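Local structure of cell division control protein (Pyrococcus abyssi, 6RPP) at residues I121-V129 and F158-H166; A76-G87 and D132-P142. The protein is an intein of the HINT fold that probably excises itself from its helicase host precursor by protein splicing, joining the flanking sequences. The protein carries 2 engineered substitutions. All blocks are in the same frame, centred on the assembly; numbering follows the deposited sequence. Where two conformers were deposited one is given.

Contact 1. Residues I121-V129 and F158-H166; sequences IATIEGLSV and FLANGIFVH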
loop_
_atom_site.group_PDB
_atom_site.type_symbol
_atom_site.label_atom_id
_atom_site.label_comp_id
_atom_site.label_asym_id
_atom_site.label_seq_id
_atom_site.Cartn_x
_atom_site.Cartn_y
_atom_site.Cartn_z
ATOM N N ILE A 121 13.280 3.726 -2.822
ATOM C CA ILE A 121 12.016 3.700 -2.097
ATOM C C ILE A 121 12.235 2.956 -0.788
ATOM O O ILE A 121 13.202 2.215 -0.614
ATOM C CB ILE A 121 10.832 3.067 -2.887
ATOM C CG1 ILE A 121 11.110 1.617 -3.274
ATOM C CG2 ILE A 121 10.565 3.939 -4.156
ATOM C CD1 ILE A 121 9.855 0.856 -3.669
ATOM N N ALA A 122 11.300 3.136 0.130
ATOM C CA ALA A 122 11.468 2.638 1.482
ATOM C C ALA A 122 11.012 1.182 1.610
ATOM O O ALA A 122 9.892 0.845 1.233
ATOM C CB ALA A 122 10.660 3.527 2.432
ATOM N N THR A 123 11.900 0.324 2.099
ATOM C CA THR A 123 11.640 -1.117 2.139
ATOM C C THR A 123 12.176 -1.674 3.446
ATOM O O THR A 123 12.820 -0.975 4.239
ATOM C CB THR A 123 12.329 -1.860 0.983
ATOM O OG1 THR A 123 13.772 -1.871 1.176
ATOM C CG2 THR A 123 11.997 -1.247 -0.371
ATOM N N ILE A 124 11.923 -2.954 3.676
ATOM C CA ILE A 124 12.623 -3.699 4.719
ATOM C C ILE A 124 13.552 -4.720 4.070
ATOM O O ILE A 124 13.219 -5.324 3.032
ATOM C CB ILE A 124 11.570 -4.366 5.627
ATOM C CG1 ILE A 124 12.201 -4.631 6.985
ATOM C CG2 ILE A 124 10.930 -5.636 4.999
ATOM C CD1 ILE A 124 12.010 -3.417 7.908
ATOM N N GLU A 125 14.726 -4.895 4.656
ATOM C CA GLU A 125 15.645 -5.963 4.242
ATOM C C GLU A 125 15.947 -6.778 5.491
ATOM O O GLU A 125 16.585 -6.298 6.411
ATOM C CB GLU A 125 16.926 -5.408 3.565
ATOM C CG GLU A 125 16.668 -5.077 2.060
ATOM C CD GLU A 125 17.744 -4.240 1.373
ATOM O OE1 GLU A 125 18.875 -4.222 1.907
ATOM O OE2 GLU A 125 17.467 -3.603 0.296
ATOM N N GLY A 126 15.452 -8.001 5.537
ATOM C CA GLY A 126 15.468 -8.759 6.783
ATOM C C GLY A 126 14.619 -8.049 7.833
ATOM O O GLY A 126 13.389 -8.091 7.736
ATOM N N LEU A 127 15.262 -7.392 8.814
ATOM C CA LEU A 127 14.560 -6.569 9.795
ATOM C C LEU A 127 15.013 -5.111 9.774
ATOM O O LEU A 127 14.677 -4.366 10.705
ATOM C CB LEU A 127 14.749 -7.167 11.204
ATOM C CG LEU A 127 13.986 -8.513 11.323
ATOM C CD1 LEU A 127 14.183 -9.213 12.656
ATOM C CD2 LEU A 127 12.476 -8.342 11.031
ATOM N N SER A 128 15.774 -4.694 8.749
ATOM C CA SER A 128 16.357 -3.355 8.663
ATOM C C SER A 128 15.633 -2.521 7.626
ATOM O O SER A 128 15.360 -2.994 6.513
ATOM C CB SER A 128 17.838 -3.411 8.289
ATOM O OG SER A 128 18.564 -4.103 9.298
ATOM N N VAL A 129 15.356 -1.257 7.976
ATOM C CA VAL A 129 14.832 -0.352 6.969
ATOM C C VAL A 129 15.923 -0.086 5.944
ATOM O O VAL A 129 17.103 0.154 6.297
ATOM C CB VAL A 129 14.322 0.959 7.613
ATOM C CG1 VAL A 129 13.900 1.968 6.522
ATOM C CG2 VAL A 129 13.234 0.714 8.641
ATOM N N PHE A 158 1.869 1.464 5.546
ATOM C CA PHE A 158 1.895 0.132 6.171
ATOM C C PHE A 158 2.860 -0.732 5.393
ATOM O O PHE A 158 3.037 -0.554 4.181
ATOM C CB PHE A 158 0.502 -0.549 6.228
ATOM C CG PHE A 158 -0.182 -0.615 4.877
ATOM C CD1 PHE A 158 0.012 -1.711 4.018
ATOM C CD2 PHE A 158 -1.034 0.415 4.443
ATOM C CE1 PHE A 158 -0.555 -1.813 2.778
ATOM C CE2 PHE A 158 -1.638 0.356 3.182
ATOM C CZ PHE A 158 -1.422 -0.741 2.344
ATOM N N LEU A 159 3.496 -1.663 6.108
ATOM C CA LEU A 159 4.419 -2.622 5.480
ATOM C C LEU A 159 3.676 -3.707 4.730
ATOM O O LEU A 159 2.841 -4.427 5.307
ATOM C CB LEU A 159 5.277 -3.254 6.563
ATOM C CG LEU A 159 6.331 -4.250 6.066
ATOM C CD1 LEU A 159 7.337 -3.609 5.077
ATOM C CD2 LEU A 159 7.042 -4.771 7.366
ATOM N N ALA A 160 3.998 -3.869 3.436
ATOM C CA ALA A 160 3.407 -4.944 2.658
ATOM C C ALA A 160 4.355 -5.257 1.508
ATOM O O ALA A 160 4.917 -4.354 0.903
ATOM C CB ALA A 160 2.013 -4.517 2.140
ATOM N N ASN A 161 4.518 -6.556 1.247
ATOM C CA ASN A 161 5.426 -7.019 0.162
ATOM C C ASN A 161 6.845 -6.482 0.385
ATOM O O ASN A 161 7.592 -6.260 -0.584
ATOM C CB ASN A 161 4.900 -6.629 -1.214
ATOM C CG ASN A 161 3.797 -7.533 -1.706
ATOM O OD1 ASN A 161 3.130 -8.190 -0.908
ATOM N ND2 ASN A 161 3.611 -7.599 -3.011
ATOM N N GLY A 162 7.214 -6.266 1.655
ATOM C CA GLY A 162 8.517 -5.748 2.006
ATOM C C GLY A 162 8.731 -4.274 1.709
ATOM O O GLY A 162 9.874 -3.818 1.811
ATOM N N ILE A 163 7.665 -3.525 1.358
ATOM C CA ILE A 163 7.723 -2.107 1.023
ATOM C C ILE A 163 6.868 -1.323 2.015
ATOM O O ILE A 163 5.832 -1.815 2.433
ATOM C CB ILE A 163 7.195 -1.904 -0.416
ATOM C CG1 ILE A 163 8.100 -2.642 -1.428
ATOM C CG2 ILE A 163 7.080 -0.409 -0.773
ATOM C CD1 ILE A 163 7.516 -2.725 -2.824
ATOM N N PHE A 164 7.286 -0.112 2.424
ATOM C CA PHE A 164 6.409 0.727 3.244
ATOM C C PHE A 164 5.519 1.461 2.276
ATOM O O PHE A 164 5.934 2.446 1.659
ATOM C CB PHE A 164 7.266 1.636 4.121
ATOM C CG PHE A 164 7.890 0.857 5.233
ATOM C CD1 PHE A 164 7.139 0.425 6.307
ATOM C CD2 PHE A 164 9.215 0.493 5.142
ATOM C CE1 PHE A 164 7.710 -0.315 7.338
ATOM C CE2 PHE A 164 9.807 -0.247 6.149
ATOM C CZ PHE A 164 9.043 -0.652 7.250
ATOM N N VAL A 165 4.321 0.914 2.113
ATOM C CA VAL A 165 3.347 1.319 1.103
ATOM C C VAL A 165 2.593 2.526 1.629
ATOM O O VAL A 165 2.092 2.495 2.768
ATOM C CB VAL A 165 2.381 0.160 0.828
ATOM C CG1 VAL A 165 1.347 0.571 -0.155
ATOM C CG2 VAL A 165 3.175 -1.064 0.315
ATOM N N HIS A 166 2.473 3.580 0.807
ATOM C CA HIS A 166 1.731 4.752 1.255
ATOM C C HIS A 166 0.246 4.421 1.337
ATOM O O HIS A 166 -0.283 3.610 0.553
ATOM C CB HIS A 166 1.978 5.949 0.324
ATOM C CG HIS A 166 1.321 7.210 0.787
ATOM N ND1 HIS A 166 0.036 7.552 0.400
ATOM C CD2 HIS A 166 1.731 8.188 1.632
ATOM C CE1 HIS A 166 -0.307 8.684 0.981
ATOM N NE2 HIS A 166 0.707 9.100 1.720
#
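Ile121 opens the contact by laying CD1 against CG2 of Ile163, 4.2 Å away, a fit between two branched apolar chains. Ala122 follows with a methyl small enough to let the chains close up, and its carbonyl O accepts the backbone N of Phe164 at 3.0 Å, an almost straight bond (167°) whose donor sits above the carbonyl plane. Thr123 pairs with Ile163. Its chi1 of 70° points OG1 away to the backbone O of Ser130, while its carbonyl O approaches the ring edge of Phe164, 3.6 Å from CE2. The N of Ile124 then donates to the O of Gly162 at 2.9 Å. The two branches of Ile124 part, CG1 lying anti to the backbone N (chi1 -157°): CG2 meets CD1 of Leu159 at 4.1 Å, and CD1 reaches the edge of the Phe164 ring, one face of which is covered over its centre by Leu159 CD1. Val129, past a type II' turn, brings CG2 obliquely to the same ring. Gly162 suits its position in the type I' turn from Ala160 to Ile163, with positive phi and a bare CA close to Ile124 CG2. Two backbone bonds within a largely buried apolar surround thus dock the C-terminal hairpin on strand 120-125, while the Thr123 hydroxyl serves its own sheet.

Contact 2. Residues A76-G87 and D132-P142; sequences APKKMMLVKTRG and DEVAEILEYEP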
loop_
_atom_site.group_PDB
_atom_site.type_symbol
_atom_site.label_atom_id
_atom_site.label_comp_id
_atom_site.label_asym_id
_atom_site.label_seq_id
_atom_site.Cartn_x
_atom_site.Cartn_y
_atom_site.Cartn_z
ATOM N N ALA A 76 -10.702 -0.684 -10.162
ATOM C CA ALA A 76 -9.368 -0.645 -10.734
ATOM C C ALA A 76 -9.323 0.339 -11.910
ATOM O O ALA A 76 -10.271 0.435 -12.719
ATOM C CB ALA A 76 -8.957 -2.037 -11.198
ATOM N N PRO A 77 -8.224 1.067 -12.065
ATOM C CA PRO A 77 -8.030 1.849 -13.293
ATOM C C PRO A 77 -7.802 0.973 -14.544
ATOM O O PRO A 77 -7.692 -0.267 -14.445
ATOM C CB PRO A 77 -6.803 2.701 -12.948
ATOM C CG PRO A 77 -6.021 1.882 -11.974
ATOM C CD PRO A 77 -7.095 1.202 -11.098
ATOM N N LYS A 78 -7.761 1.615 -15.714
ATOM C CA LYS A 78 -7.631 0.861 -16.937
ATOM C C LYS A 78 -6.252 0.231 -17.050
ATOM O O LYS A 78 -6.102 -0.798 -17.735
ATOM C CB LYS A 78 -7.928 1.784 -18.121
ATOM C CG LYS A 78 -9.385 2.279 -18.204
ATOM C CD LYS A 78 -10.357 1.117 -18.415
ATOM C CE LYS A 78 -11.712 1.580 -18.987
ATOM N NZ LYS A 78 -12.660 0.415 -19.200
ATOM N N LYS A 79 -5.236 0.829 -16.402
ATOM C CA LYS A 79 -3.857 0.341 -16.417
ATOM C C LYS A 79 -3.359 0.283 -14.987
ATOM O O LYS A 79 -3.773 1.078 -14.145
ATOM C CB LYS A 79 -2.881 1.247 -17.263
ATOM C CG LYS A 79 -3.374 1.380 -18.692
ATOM C CD LYS A 79 -2.424 2.084 -19.626
ATOM C CE LYS A 79 -2.627 1.603 -21.076
ATOM N NZ LYS A 79 -3.174 0.213 -21.193
ATOM N N MET A 80 -2.456 -0.679 -14.717
ATOM C CA MET A 80 -1.767 -0.806 -13.435
ATOM C C MET A 80 -0.258 -0.876 -13.665
ATOM O O MET A 80 0.209 -0.973 -14.791
ATOM C CB MET A 80 -2.239 -2.061 -12.645
ATOM C CG MET A 80 -3.743 -2.144 -12.271
ATOM S SD MET A 80 -4.024 -1.153 -10.783
ATOM C CE MET A 80 -3.246 -2.211 -9.510
ATOM N N MET A 81 0.521 -0.764 -12.568
ATOM C CA MET A 81 1.982 -0.784 -12.675
ATOM C C MET A 81 2.551 -1.841 -11.754
ATOM O O MET A 81 2.195 -1.899 -10.578
ATOM C CB MET A 81 2.633 0.575 -12.317
ATOM C CG MET A 81 2.199 1.770 -13.094
ATOM S SD MET A 81 3.102 1.658 -14.605
ATOM C CE MET A 81 2.718 3.245 -15.354
ATOM N N LEU A 82 3.493 -2.618 -12.262
ATOM C CA LEU A 82 4.278 -3.521 -11.432
ATOM C C LEU A 82 5.588 -2.816 -11.152
ATOM O O LEU A 82 6.315 -2.466 -12.083
ATOM C CB LEU A 82 4.503 -4.866 -12.145
ATOM C CG LEU A 82 5.661 -5.733 -11.656
ATOM C CD1 LEU A 82 5.341 -6.230 -10.246
ATOM C CD2 LEU A 82 5.905 -6.891 -12.633
ATOM N N VAL A 83 5.918 -2.666 -9.877
ATOM C CA VAL A 83 7.130 -1.971 -9.457
ATOM C C VAL A 83 8.050 -2.996 -8.850
ATOM O O VAL A 83 7.624 -3.755 -7.972
ATOM C CB VAL A 83 6.811 -0.868 -8.452
ATOM C CG1 VAL A 83 8.109 -0.209 -7.895
ATOM C CG2 VAL A 83 5.925 0.133 -9.105
ATOM N N LYS A 84 9.277 -3.085 -9.364
ATOM C CA LYS A 84 10.252 -4.046 -8.869
ATOM C C LYS A 84 11.498 -3.311 -8.404
ATOM O O LYS A 84 11.959 -2.388 -9.095
ATOM C CB LYS A 84 10.650 -5.073 -9.955
ATOM C CG LYS A 84 9.499 -5.932 -10.484
ATOM C CD LYS A 84 9.979 -6.782 -11.660
ATOM C CE LYS A 84 10.934 -7.858 -11.208
ATOM N NZ LYS A 84 11.309 -8.737 -12.398
ATOM N N THR A 85 12.075 -3.724 -7.265
ATOM C CA THR A 85 13.262 -3.054 -6.741
ATOM C C THR A 85 14.501 -3.941 -6.881
ATOM O O THR A 85 14.414 -5.160 -7.101
ATOM C CB THR A 85 13.130 -2.659 -5.267
ATOM O OG1 THR A 85 13.181 -3.854 -4.451
ATOM C CG2 THR A 85 11.834 -1.889 -4.976
ATOM N N ARG A 86 15.681 -3.310 -6.762
ATOM C CA ARG A 86 16.929 -4.074 -6.860
ATOM C C ARG A 86 17.084 -5.034 -5.688
ATOM O O ARG A 86 17.705 -6.092 -5.853
ATOM C CB ARG A 86 18.106 -3.122 -6.962
ATOM C CG ARG A 86 18.185 -2.609 -8.370
ATOM C CD ARG A 86 19.432 -1.777 -8.686
ATOM N NE ARG A 86 19.041 -0.540 -9.360
ATOM C CZ ARG A 86 18.849 -0.418 -10.672
ATOM N NH1 ARG A 86 18.463 0.747 -11.177
ATOM N NH2 ARG A 86 19.029 -1.456 -11.480
ATOM N N GLY A 87 16.563 -4.675 -4.535
ATOM C CA GLY A 87 16.605 -5.489 -3.349
ATOM C C GLY A 87 15.570 -6.572 -3.303
ATOM O O GLY A 87 15.454 -7.266 -2.280
ATOM N N ASP A 132 15.878 1.479 -1.293
ATOM C CA ASP A 132 16.117 0.437 -2.276
ATOM C C ASP A 132 15.790 0.962 -3.678
ATOM O O ASP A 132 14.646 1.351 -3.933
ATOM C CB ASP A 132 15.243 -0.781 -1.898
ATOM C CG ASP A 132 15.454 -1.979 -2.774
ATOM O OD1 ASP A 132 16.319 -1.968 -3.670
ATOM O OD2 ASP A 132 14.680 -2.960 -2.531
ATOM N N GLU A 133 16.782 0.972 -4.571
ATOM C CA GLU A 133 16.573 1.480 -5.935
ATOM C C GLU A 133 15.481 0.727 -6.672
ATOM O O GLU A 133 15.491 -0.514 -6.756
ATOM C CB GLU A 133 17.864 1.379 -6.749
ATOM C CG GLU A 133 18.949 2.275 -6.172
ATOM C CD GLU A 133 20.226 2.271 -6.985
ATOM O OE1 GLU A 133 20.210 1.762 -8.121
ATOM O OE2 GLU A 133 21.246 2.788 -6.480
ATOM N N VAL A 134 14.572 1.483 -7.289
ATOM C CA VAL A 134 13.693 0.843 -8.264
ATOM C C VAL A 134 14.537 0.263 -9.411
ATOM O O VAL A 134 15.472 0.910 -9.931
ATOM C CB VAL A 134 12.657 1.865 -8.776
ATOM C CG1 VAL A 134 11.832 1.282 -9.940
ATOM C CG2 VAL A 134 11.762 2.330 -7.644
ATOM N N ALA A 135 14.203 -0.966 -9.832
ATOM C CA ALA A 135 14.836 -1.703 -10.914
ATOM C C ALA A 135 14.090 -1.533 -12.230
ATOM O O ALA A 135 14.715 -1.270 -13.260
ATOM C CB ALA A 135 14.950 -3.207 -10.559
ATOM N N GLU A 136 12.770 -1.658 -12.211
ATOM C CA GLU A 136 11.940 -1.573 -13.394
ATOM C C GLU A 136 10.525 -1.251 -12.950
ATOM O O GLU A 136 10.073 -1.676 -11.864
ATOM C CB GLU A 136 11.921 -2.885 -14.215
ATOM C CG GLU A 136 13.218 -3.433 -14.755
ATOM C CD GLU A 136 13.776 -4.551 -13.880
ATOM O OE1 GLU A 136 12.969 -5.270 -13.237
ATOM O OE2 GLU A 136 15.016 -4.706 -13.831
ATOM N N ILE A 137 9.812 -0.543 -13.811
ATOM C CA ILE A 137 8.382 -0.320 -13.657
ATOM C C ILE A 137 7.729 -0.798 -14.936
ATOM O O ILE A 137 8.130 -0.363 -16.024
ATOM C CB ILE A 137 8.020 1.157 -13.430
ATOM C CG1 ILE A 137 8.808 1.734 -12.245
ATOM C CG2 ILE A 137 6.473 1.309 -13.274
ATOM C CD1 ILE A 137 9.903 2.703 -12.712
ATOM N N LEU A 138 6.718 -1.651 -14.815
ATOM C CA LEU A 138 6.086 -2.259 -15.997
ATOM C C LEU A 138 4.577 -2.088 -15.922
ATOM O O LEU A 138 3.944 -2.585 -14.973
ATOM C CB LEU A 138 6.422 -3.750 -16.092
ATOM C CG LEU A 138 5.802 -4.487 -17.284
ATOM C CD1 LEU A 138 5.994 -3.705 -18.597
ATOM C CD2 LEU A 138 6.394 -5.886 -17.408
ATOM N N GLU A 139 4.000 -1.456 -16.950
ATOM C CA GLU A 139 2.554 -1.313 -17.045
ATOM C C GLU A 139 1.891 -2.624 -17.457
ATOM O O GLU A 139 2.451 -3.356 -18.277
ATOM C CB GLU A 139 2.263 -0.244 -18.088
ATOM C CG GLU A 139 0.871 0.234 -18.136
ATOM C CD GLU A 139 0.746 1.395 -19.089
ATOM O OE1 GLU A 139 0.905 2.551 -18.639
ATOM O OE2 GLU A 139 0.531 1.138 -20.293
ATOM N N TYR A 140 0.717 -2.943 -16.886
ATOM C CA TYR A 140 -0.055 -4.067 -17.380
ATOM C C TYR A 140 -1.535 -3.701 -17.288
ATOM O O TYR A 140 -1.913 -2.725 -16.632
ATOM C CB TYR A 140 0.313 -5.350 -16.577
ATOM C CG TYR A 140 -0.157 -5.297 -15.133
ATOM C CD1 TYR A 140 0.566 -4.620 -14.155
ATOM C CD2 TYR A 140 -1.377 -5.872 -14.759
ATOM C CE1 TYR A 140 0.122 -4.543 -12.812
ATOM C CE2 TYR A 140 -1.848 -5.809 -13.425
ATOM C CZ TYR A 140 -1.088 -5.135 -12.454
ATOM O OH TYR A 140 -1.615 -5.035 -11.201
ATOM N N GLU A 141 -2.354 -4.450 -17.960
ATOM C CA GLU A 141 -3.803 -4.257 -17.885
ATOM C C GLU A 141 -4.353 -5.276 -16.908
ATOM O O GLU A 141 -4.062 -6.467 -17.043
ATOM C CB GLU A 141 -4.450 -4.441 -19.246
ATOM C CG GLU A 141 -4.050 -3.350 -20.225
ATOM C CD GLU A 141 -3.709 -3.897 -21.585
ATOM O OE1 GLU A 141 -2.602 -4.471 -21.734
ATOM O OE2 GLU A 141 -4.552 -3.763 -22.500
ATOM N N PRO A 142 -5.092 -4.854 -15.887
ATOM C CA PRO A 142 -5.465 -5.792 -14.825
ATOM C C PRO A 142 -6.542 -6.788 -15.225
ATOM O O PRO A 142 -7.475 -6.493 -15.989
ATOM C CB PRO A 142 -5.958 -4.875 -13.712
ATOM C CG PRO A 142 -6.448 -3.641 -14.435
ATOM C CD PRO A 142 -5.475 -3.458 -15.585
#
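Met80 lies over one face of the Tyr140 ring, its CB 3.3 Å from CZ. Tyr140 takes chi1 of 69°, which swings the ring back across the neighbouring strand until its edge meets the backbone N of Leu82; Pro142 CG adds to this cluster against Met80 CG at 3.8 Å. On the other face of the sheet, the flexible chain of Met81 bends at chi2 and sets SD 3.6 Å from Ile137 CG2, beside Val83. Between the two faces, paired antiparallel backbone bonds join the strands up to a classic beta bulge, where Ala135 and Glu136 both face Lys84. Ala135 N gives Lys84 O the stronger bond, 2.8 Å, and Glu136 N a weak one. A long salt bridge joins Lys84 to Glu136 at the bulge, and another joins Lys79 to Glu139 at the far end of the strand pair. Beyond the bulge, Thr85 OG1 donates to Asp132 OD2 at 2.6 Å from above the carboxylate plane and is also bonded to Lys89 N, while OD1 accepts Gly87 N through its syn lone pair. Arg86 NE pairs with Glu133 OE1 at 2.9 Å. Strand 80-85 lies between 128-140 and 90-93, from which Arg92 makes a cation-pi contact with Tyr140, and strand 120-125 flanks 128-140 beyond.

In the fold
The centres of contacts 1 and 2 lie about 16 Å apart, and their segments alternate along the chain: 76-87, 121-129, 132-142, 158-166. Strand 128-140 enters both, and strands 80-85, 128-140 and 120-125 are successive neighbours in one antiparallel sheet. Ile121 O and Asp132 N, 2.9 Å apart, probably form a hydrogen bond joining the two, and Ile121 packs on Thr85. Contact 2 is one strand pairing inside that sheet, whereas contact 1 brings against it the C-terminal hairpin, also bonded to Tyr54 of strand 44-56. His166 probably matches the penultimate histidine familiar in inteins, consistent with strand 120-125 helping to hold the hairpin that leads to the C-terminal splice junction.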